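PDB 5Y6I: transcriptional regulator KdgR from Pseudomonas aeruginosa, which probably binds DNA through a winged helix-turn-helix domain and regulates transcription as a member of the IclR family. Local coordinates for the interface of chains A and B. Numbering follows the deposited sequence. Chains: chain A/B, Transcriptional regulator KdgR.

Contact 1: the interface of chains A and B. Residues chain A 160, 162-163; chain B 105-106, 131.
A:Glu163 meets B:Arg105 and B:Asp106 in a mostly polar patch of the interface between the C-terminal, effector-type domains, one of the places where the two chains of the deposited dimer touch, though it may or may not persist in solution. It is an example of one guanidinium placed between two carboxylates, one from each chain. The B:Arg105 side chain bends at chi2 and chi3 so that NE comes round to the next residue and donates to B:Asp106 OD2 at 2.8 Å, arriving from above the carboxylate plane (54° out of it). The guanidinium then extends NH2 across the interface to form a longer salt bridge with A:Glu163 OE1, at 3.8 Å. A:Glu163 OE1 also lies 3.1 Å from B:Asp106 OD2, a pairing of two acceptors that is doubtful at this resolution. Apolar atoms flank the acids: A:Arg162 CG packs on B:Asp106 CB at 3.6 Å as the two side chains run past each other in opposite directions, and the A:Pro160 ring borders B:Asp106 OD1. Chain A contributes the start of helix 162-171 and the loop before it, chain B the C-terminal part of helix 94-108, with B:Val131 from a loop beside A:Glu163.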
ATOM      1  N   PRO A 160       6.899 -13.748   5.004  1.00 78.77           N
ATOM      2  CA  PRO A 160       6.542 -15.132   4.712  1.00 80.48           C
ATOM      3  C   PRO A 160       7.750 -16.056   4.712  1.00 78.87           C
ATOM      4  O   PRO A 160       8.876 -15.655   4.419  1.00 84.46           O
ATOM      5  CB  PRO A 160       5.900 -15.037   3.317  1.00 77.07           C
ATOM      6  CG  PRO A 160       5.401 -13.698   3.227  1.00 62.63           C
ATOM      7  CD  PRO A 160       6.410 -12.860   3.927  1.00 64.24           C
ATOM      8  N   ARG A 162       8.279 -18.210   2.644  1.00 92.46           N
ATOM      9  CA  ARG A 162       8.616 -18.559   1.274  1.00 95.98           C
ATOM     10  C   ARG A 162       9.689 -17.636   0.697  1.00 89.27           C
ATOM     11  O   ARG A 162      10.552 -18.083  -0.066  1.00 92.54           O
ATOM     12  CB  ARG A 162       7.342 -18.536   0.428  1.00103.48           C
ATOM     13  CG  ARG A 162       7.585 -18.516  -1.051  1.00111.08           C
ATOM     14  CD  ARG A 162       7.816 -19.921  -1.560  1.00115.33           C
ATOM     15  NE  ARG A 162       8.400 -19.895  -2.893  1.00119.68           N
ATOM     16  CZ  ARG A 162       8.062 -20.741  -3.859  1.00124.26           C
ATOM     17  NH1 ARG A 162       7.121 -21.651  -3.650  1.00125.35           N
ATOM     18  NH2 ARG A 162       8.647 -20.657  -5.045  1.00125.94           N
ATOM     19  N   GLU A 163       9.669 -16.354   1.043  1.00 85.94           N
ATOM     20  CA  GLU A 163      10.679 -15.466   0.489  1.00 89.52           C
ATOM     21  C   GLU A 163      11.922 -15.333   1.369  1.00 82.82           C
ATOM     22  O   GLU A 163      12.809 -14.537   1.040  1.00 84.09           O
ATOM     23  CB  GLU A 163      10.090 -14.087   0.191  1.00 92.69           C
ATOM     24  CG  GLU A 163       9.045 -13.586   1.153  1.00 99.07           C
ATOM     25  CD  GLU A 163       8.562 -12.197   0.770  1.00 98.60           C
ATOM     26  OE1 GLU A 163       7.363 -11.911   0.927  1.00 99.36           O
ATOM     27  OE2 GLU A 163       9.394 -11.395   0.296  1.00 99.75           O
TER
ATOM     28  N   ARG B 105       2.442 -14.043  -5.534  1.00 91.32           N
ATOM     29  CA  ARG B 105       3.732 -13.444  -5.854  1.00 91.94           C
ATOM     30  C   ARG B 105       4.869 -14.268  -5.275  1.00 93.03           C
ATOM     31  O   ARG B 105       5.890 -14.499  -5.940  1.00 93.52           O
ATOM     32  CB  ARG B 105       3.789 -12.015  -5.307  1.00 90.02           C
ATOM     33  CG  ARG B 105       5.148 -11.322  -5.439  1.00 89.86           C
ATOM     34  CD  ARG B 105       6.097 -11.520  -4.224  1.00 88.63           C
ATOM     35  NE  ARG B 105       5.435 -11.504  -2.916  1.00 85.63           N
ATOM     36  CZ  ARG B 105       5.049 -10.400  -2.279  1.00 87.23           C
ATOM     37  NH1 ARG B 105       5.231  -9.206  -2.836  1.00 85.07           N
ATOM     38  NH2 ARG B 105       4.465 -10.493  -1.090  1.00 91.70           N
ATOM     39  N   ASP B 106       4.726 -14.670  -4.008  1.00 93.09           N
ATOM     40  CA  ASP B 106       5.768 -15.444  -3.345  1.00100.75           C
ATOM     41  C   ASP B 106       6.110 -16.679  -4.156  1.00103.78           C
ATOM     42  O   ASP B 106       7.264 -16.884  -4.546  1.00103.63           O
ATOM     43  CB  ASP B 106       5.320 -15.838  -1.932  1.00106.08           C
ATOM     44  CG  ASP B 106       5.154 -14.640  -1.005  1.00102.37           C
ATOM     45  OD1 ASP B 106       4.272 -14.683  -0.117  1.00103.89           O
ATOM     46  OD2 ASP B 106       5.902 -13.658  -1.161  1.00 95.80           O
ATOM     47  N   VAL B 131      10.668  -9.828  -5.089  1.00102.27           N
ATOM     48  CA  VAL B 131      11.980  -9.419  -4.624  1.00106.88           C
ATOM     49  C   VAL B 131      12.989 -10.073  -5.551  1.00110.29           C
ATOM     50  O   VAL B 131      13.043 -11.302  -5.674  1.00101.08           O
ATOM     51  CB  VAL B 131      12.201  -9.766  -3.141  1.00114.12           C
ATOM     52  CG1 VAL B 131      11.025  -9.243  -2.322  1.00108.33           C
ATOM     53  CG2 VAL B 131      12.366 -11.259  -2.895  1.00118.78           C
TER

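Contact 2: the interface of chains A and B. Residues chain A 20, 23-24, 27; chain B 58, 61-62, 64.
B:Ser62 OG is gripped from across the interface by two neighbours on one helix of chain A. It donates to the carboxylate oxygen OD1 of A:Asp24 at 3.0 Å, meeting it from above the carboxylate plane, and shares a second hydrogen bond with the hydroxyl OG1 of A:Thr23 at 3.1 Å, whose direction is not settled. Within its own helix, B:Ser62 OG makes a weak bond to the carbonyl O of B:Ala58, so donation to A:Asp24 would compete with that intrahelical bond. A:Thr23 OG1 reaches the serine because it sits between its backbone N and carbonyl carbon (chi1 52°), which turns CG2 the other way, over a face of the B:Phe64 ring near its rim. The same ring presents its CE2 to A:Thr23 CB at 3.5 Å and its CZ to A:Lys27 CB at 3.8 Å. Beyond CB, the lysine chain bends at chi3 (-71°) and brings NZ to the carbonyl O of B:Ser62 in a weak hydrogen bond. The example shows how one serine at a helix end can be engaged through its hydroxyl and, more weakly, its carbonyl. In the winged helix-turn-helix fold, helix 18-31 of chain A lies against the C-terminal end of the recognition helix, 49-62, of chain B, with B:Phe64 just ahead of the wing.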
ATOM      1  N   GLU A  20     -12.570  21.847   7.188  1.00 98.96           N
ATOM      2  CA  GLU A  20     -12.267  20.868   8.223  1.00 95.35           C
ATOM      3  C   GLU A  20     -13.420  19.894   8.406  1.00 93.77           C
ATOM      4  O   GLU A  20     -13.238  18.673   8.325  1.00 92.71           O
ATOM      5  CB  GLU A  20     -11.959  21.576   9.538  1.00 96.37           C
ATOM      6  CG  GLU A  20     -11.097  20.758  10.472  1.00 98.79           C
ATOM      7  CD  GLU A  20     -10.140  21.619  11.271  1.00105.81           C
ATOM      8  OE1 GLU A  20     -10.538  22.722  11.701  1.00104.65           O
ATOM      9  OE2 GLU A  20      -8.980  21.198  11.447  1.00110.32           O
ATOM     10  N   THR A  23     -13.837  17.169   5.511  1.00 72.37           N
ATOM     11  CA  THR A  23     -13.020  15.967   5.523  1.00 68.97           C
ATOM     12  C   THR A  23     -13.006  15.301   6.887  1.00 67.10           C
ATOM     13  O   THR A  23     -12.753  14.094   6.964  1.00 71.42           O
ATOM     14  CB  THR A  23     -11.597  16.264   5.056  1.00 72.55           C
ATOM     15  OG1 THR A  23     -11.049  17.355   5.808  1.00 74.18           O
ATOM     16  CG2 THR A  23     -11.595  16.575   3.557  1.00 74.24           C
ATOM     17  N   ASP A  24     -13.304  16.041   7.958  1.00 61.70           N
ATOM     18  CA  ASP A  24     -13.566  15.366   9.222  1.00 66.52           C
ATOM     19  C   ASP A  24     -14.731  14.391   9.085  1.00 70.94           C
ATOM     20  O   ASP A  24     -14.731  13.324   9.708  1.00 76.32           O
ATOM     21  CB  ASP A  24     -13.839  16.378  10.333  1.00 70.77           C
ATOM     22  CG  ASP A  24     -12.581  17.153  10.767  1.00 81.55           C
ATOM     23  OD1 ASP A  24     -11.436  16.683  10.537  1.00 78.79           O
ATOM     24  OD2 ASP A  24     -12.751  18.242  11.368  1.00 89.80           O
ATOM     25  N   LYS A  27     -13.440  11.452   6.960  1.00 64.56           N
ATOM     26  CA  LYS A  27     -12.582  10.593   7.756  1.00 61.00           C
ATOM     27  C   LYS A  27     -13.409   9.647   8.614  1.00 61.24           C
ATOM     28  O   LYS A  27     -13.012   8.501   8.852  1.00 70.63           O
ATOM     29  CB  LYS A  27     -11.653  11.449   8.626  1.00 66.40           C
ATOM     30  CG  LYS A  27     -10.810  10.661   9.611  1.00 71.94           C
ATOM     31  CD  LYS A  27     -10.303  11.522  10.759  1.00 84.20           C
ATOM     32  CE  LYS A  27      -9.226  12.493  10.299  1.00 89.44           C
ATOM     33  NZ  LYS A  27      -8.521  13.155  11.439  1.00 92.80           N
TER
ATOM     34  N   ALA B  58      -6.289  23.272   6.804  1.00 87.43           N
ATOM     35  CA  ALA B  58      -7.484  22.554   7.248  1.00 89.32           C
ATOM     36  C   ALA B  58      -7.336  21.045   7.052  1.00 88.99           C
ATOM     37  O   ALA B  58      -7.688  20.256   7.942  1.00 90.55           O
ATOM     38  CB  ALA B  58      -8.718  23.071   6.503  1.00 83.49           C
ATOM     39  N   ALA B  61      -4.521  19.546   9.485  1.00 88.55           N
ATOM     40  CA  ALA B  61      -5.114  19.212  10.774  1.00 90.24           C
ATOM     41  C   ALA B  61      -5.939  17.935  10.674  1.00 88.07           C
ATOM     42  O   ALA B  61      -5.858  17.065  11.545  1.00 95.86           O
ATOM     43  CB  ALA B  61      -5.966  20.381  11.274  1.00 90.71           C
ATOM     44  N   SER B  62      -6.719  17.795   9.601  1.00 78.68           N
ATOM     45  CA  SER B  62      -7.462  16.564   9.361  1.00 78.20           C
ATOM     46  C   SER B  62      -6.555  15.371   9.108  1.00 75.15           C
ATOM     47  O   SER B  62      -7.013  14.232   9.232  1.00 76.24           O
ATOM     48  CB  SER B  62      -8.398  16.728   8.156  1.00 82.18           C
ATOM     49  OG  SER B  62      -9.502  17.578   8.440  1.00 86.54           O
ATOM     50  N   PHE B  64      -5.314  14.703   6.032  1.00 67.63           N
ATOM     51  CA  PHE B  64      -5.382  14.341   4.618  1.00 62.91           C
ATOM     52  C   PHE B  64      -4.237  14.924   3.806  1.00 65.87           C
ATOM     53  O   PHE B  64      -4.140  14.649   2.606  1.00 65.34           O
ATOM     54  CB  PHE B  64      -6.715  14.790   4.006  1.00 58.34           C
ATOM     55  CG  PHE B  64      -7.883  13.972   4.453  1.00 59.42           C
ATOM     56  CD1 PHE B  64      -8.266  12.849   3.760  1.00 58.89           C
ATOM     57  CD2 PHE B  64      -8.590  14.313   5.588  1.00 67.63           C
ATOM     58  CE1 PHE B  64      -9.338  12.074   4.198  1.00 53.59           C
ATOM     59  CE2 PHE B  64      -9.666  13.551   6.015  1.00 66.26           C
ATOM     60  CZ  PHE B  64     -10.032  12.432   5.316  1.00 58.57           C
TER

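Contact 3: the interface of chains A and B. Residues chain A 23, 26-27, 30, 64, 80; chain B 23, 26, 59, 64, 83.
B:Val83 splits at CB into two methyls that touch different helices of chain A. CG1, anti to the backbone N (chi1 165°), meets A:Ala80, lying 3.5 Å from its CB and also beside its carbonyl O. CG2, anti to the carbonyl carbon, goes to A:Ala30 CB at 3.7 Å. A single branched side chain thus bridges helices 78-88 and 18-31 of the partner, a compact instance of how beta-branching can join two elements. Further along the seam, A:Thr23 puts CG2 against B:Leu59 CD2 at 3.5 Å, the two side chains crossing at about a right angle. That methyl also reaches, tip to tip, toward B:Leu26 CD1 at 4.1 Å, and it lies equally near CG2 of B:Thr23, so the two copies of this threonine face each other by their methyls. The phenylalanines repeat the theme on both sides: A:Phe64 slides past B:Thr23 in the opposite direction, with ring atom CE1 3.6 Å from the threonine CB, much as B:Phe64 does with A:Thr23. The patch is held by apolar packing, and the agreement between its halves is only approximate. B:Phe64 gains a further neighbour in A:Leu26, whose methyl CD2 stops 3.9 Å from ring atom CE1.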
ATOM      1  N   THR A  23     -13.837  17.169   5.511  1.00 72.37           N
ATOM      2  CA  THR A  23     -13.020  15.967   5.523  1.00 68.97           C
ATOM      3  C   THR A  23     -13.006  15.301   6.887  1.00 67.10           C
ATOM      4  O   THR A  23     -12.753  14.094   6.964  1.00 71.42           O
ATOM      5  CB  THR A  23     -11.597  16.264   5.056  1.00 72.55           C
ATOM      6  OG1 THR A  23     -11.049  17.355   5.808  1.00 74.18           O
ATOM      7  CG2 THR A  23     -11.595  16.575   3.557  1.00 74.24           C
ATOM      8  N   LEU A  26     -15.549  12.963   6.064  1.00 66.98           N
ATOM      9  CA  LEU A  26     -15.032  11.919   5.193  1.00 65.03           C
ATOM     10  C   LEU A  26     -14.181  10.941   5.983  1.00 68.02           C
ATOM     11  O   LEU A  26     -14.218   9.727   5.744  1.00 68.23           O
ATOM     12  CB  LEU A  26     -14.235  12.549   4.058  1.00 69.05           C
ATOM     13  CG  LEU A  26     -13.539  11.675   3.020  1.00 72.34           C
ATOM     14  CD1 LEU A  26     -14.538  10.893   2.167  1.00 75.45           C
ATOM     15  CD2 LEU A  26     -12.654  12.553   2.137  1.00 70.36           C
ATOM     16  N   LYS A  27     -13.440  11.452   6.960  1.00 64.56           N
ATOM     17  CA  LYS A  27     -12.582  10.593   7.756  1.00 61.00           C
ATOM     18  C   LYS A  27     -13.409   9.647   8.614  1.00 61.24           C
ATOM     19  O   LYS A  27     -13.012   8.501   8.852  1.00 70.63           O
ATOM     20  CB  LYS A  27     -11.653  11.449   8.626  1.00 66.40           C
ATOM     21  CG  LYS A  27     -10.810  10.661   9.611  1.00 71.94           C
ATOM     22  CD  LYS A  27     -10.303  11.522  10.759  1.00 84.20           C
ATOM     23  CE  LYS A  27      -9.226  12.493  10.299  1.00 89.44           C
ATOM     24  NZ  LYS A  27      -8.521  13.155  11.439  1.00 92.80           N
ATOM     25  N   ALA A  30     -15.039   6.788   6.346  1.00 71.05           N
ATOM     26  CA  ALA A  30     -14.068   5.716   6.128  1.00 67.76           C
ATOM     27  C   ALA A  30     -13.929   4.828   7.361  1.00 73.23           C
ATOM     28  O   ALA A  30     -13.813   3.602   7.251  1.00 78.55           O
ATOM     29  CB  ALA A  30     -12.713   6.313   5.755  1.00 59.73           C
ATOM     30  N   PHE A  64     -17.167  12.069  -3.369  1.00 67.37           N
ATOM     31  CA  PHE A  64     -16.411  11.535  -2.250  1.00 70.42           C
ATOM     32  C   PHE A  64     -17.243  10.607  -1.381  1.00 72.15           C
ATOM     33  O   PHE A  64     -16.671   9.864  -0.570  1.00 75.10           O
ATOM     34  CB  PHE A  64     -15.812  12.686  -1.420  1.00 66.63           C
ATOM     35  CG  PHE A  64     -14.468  13.167  -1.936  1.00 61.36           C
ATOM     36  CD1 PHE A  64     -14.392  14.135  -2.905  1.00 63.69           C
ATOM     37  CD2 PHE A  64     -13.292  12.625  -1.464  1.00 62.09           C
ATOM     38  CE1 PHE A  64     -13.172  14.560  -3.392  1.00 64.60           C
ATOM     39  CE2 PHE A  64     -12.068  13.047  -1.951  1.00 62.76           C
ATOM     40  CZ  PHE A  64     -12.015  14.022  -2.920  1.00 61.72           C
ATOM     41  N   ALA A  80     -13.271   9.194  -3.139  1.00 60.34           N
ATOM     42  CA  ALA A  80     -12.552   8.724  -1.965  1.00 60.81           C
ATOM     43  C   ALA A  80     -11.542   7.653  -2.349  1.00 70.20           C
ATOM     44  O   ALA A  80     -10.404   7.653  -1.861  1.00 73.55           O
ATOM     45  CB  ALA A  80     -13.540   8.191  -0.924  1.00 57.38           C
TER
ATOM     46  N   THR B  23     -12.164  19.541  -0.489  1.00 76.12           N
ATOM     47  CA  THR B  23     -11.946  18.303  -1.229  1.00 68.98           C
ATOM     48  C   THR B  23     -11.428  18.564  -2.640  1.00 65.36           C
ATOM     49  O   THR B  23     -10.727  17.722  -3.190  1.00 61.99           O
ATOM     50  CB  THR B  23     -13.241  17.480  -1.273  1.00 72.47           C
ATOM     51  OG1 THR B  23     -14.213  18.136  -2.102  1.00 74.91           O
ATOM     52  CG2 THR B  23     -13.830  17.296   0.140  1.00 66.64           C
ATOM     53  N   LEU B  26      -7.848  18.564  -2.208  1.00 62.58           N
ATOM     54  CA  LEU B  26      -7.483  17.151  -2.068  1.00 63.76           C
ATOM     55  C   LEU B  26      -7.279  16.477  -3.424  1.00 63.12           C
ATOM     56  O   LEU B  26      -6.310  15.728  -3.612  1.00 65.53           O
ATOM     57  CB  LEU B  26      -8.550  16.396  -1.272  1.00 65.27           C
ATOM     58  CG  LEU B  26      -8.164  15.920   0.119  1.00 73.29           C
ATOM     59  CD1 LEU B  26      -9.194  14.923   0.637  1.00 75.66           C
ATOM     60  CD2 LEU B  26      -6.783  15.306   0.072  1.00 76.24           C
ATOM     61  N   LEU B  59      -6.813  20.629   5.893  1.00 83.46           N
ATOM     62  CA  LEU B  59      -6.593  19.214   5.613  1.00 78.92           C
ATOM     63  C   LEU B  59      -5.415  18.645   6.383  1.00 81.49           C
ATOM     64  O   LEU B  59      -5.396  17.445   6.678  1.00 81.32           O
ATOM     65  CB  LEU B  59      -6.364  18.998   4.119  1.00 72.61           C
ATOM     66  CG  LEU B  59      -7.488  19.479   3.211  1.00 73.66           C
ATOM     67  CD1 LEU B  59      -7.004  19.504   1.764  1.00 72.87           C
ATOM     68  CD2 LEU B  59      -8.668  18.561   3.383  1.00 71.47           C
ATOM     69  N   PHE B  64      -5.314  14.703   6.032  1.00 67.63           N
ATOM     70  CA  PHE B  64      -5.382  14.341   4.618  1.00 62.91           C
ATOM     71  C   PHE B  64      -4.237  14.924   3.806  1.00 65.87           C
ATOM     72  O   PHE B  64      -4.140  14.649   2.606  1.00 65.34           O
ATOM     73  CB  PHE B  64      -6.715  14.790   4.006  1.00 58.34           C
ATOM     74  CG  PHE B  64      -7.883  13.972   4.453  1.00 59.42           C
ATOM     75  CD1 PHE B  64      -8.266  12.849   3.760  1.00 58.89           C
ATOM     76  CD2 PHE B  64      -8.590  14.313   5.588  1.00 67.63           C
ATOM     77  CE1 PHE B  64      -9.338  12.074   4.198  1.00 53.59           C
ATOM     78  CE2 PHE B  64      -9.666  13.551   6.015  1.00 66.26           C
ATOM     79  CZ  PHE B  64     -10.032  12.432   5.316  1.00 58.57           C
ATOM     80  N   VAL B  83      -8.532   6.299   3.914  1.00 60.98           N
ATOM     81  CA  VAL B  83      -9.703   6.358   3.054  1.00 62.17           C
ATOM     82  C   VAL B  83      -9.509   5.470   1.837  1.00 68.18           C
ATOM     83  O   VAL B  83     -10.473   4.884   1.325  1.00 67.20           O
ATOM     84  CB  VAL B  83      -9.991   7.824   2.667  1.00 62.10           C
ATOM     85  CG1 VAL B  83     -10.970   7.915   1.498  1.00 53.79           C
ATOM     86  CG2 VAL B  83     -10.521   8.606   3.875  1.00 63.56           C
TER

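Contacts 2 and 3 form one continuous surface: their C-alpha centres lie about 7 Å apart, and they share A:Thr23, A:Lys27 and B:Phe64. Contact 2 supplies most of the polar bonds and contact 3 the apolar contacts; helix 18-31 of chain A, which carries A:Thr23 and A:Lys27, serves both. Contact 1 stands well away, with its C-alpha centre about 37 Å from that of contact 2 and 34 Å from that of contact 3. In the deposited dimer the chains touch at both the DNA-binding and the effector-type ends, an arrangement that could couple the two, although the structure alone does not show such signalling.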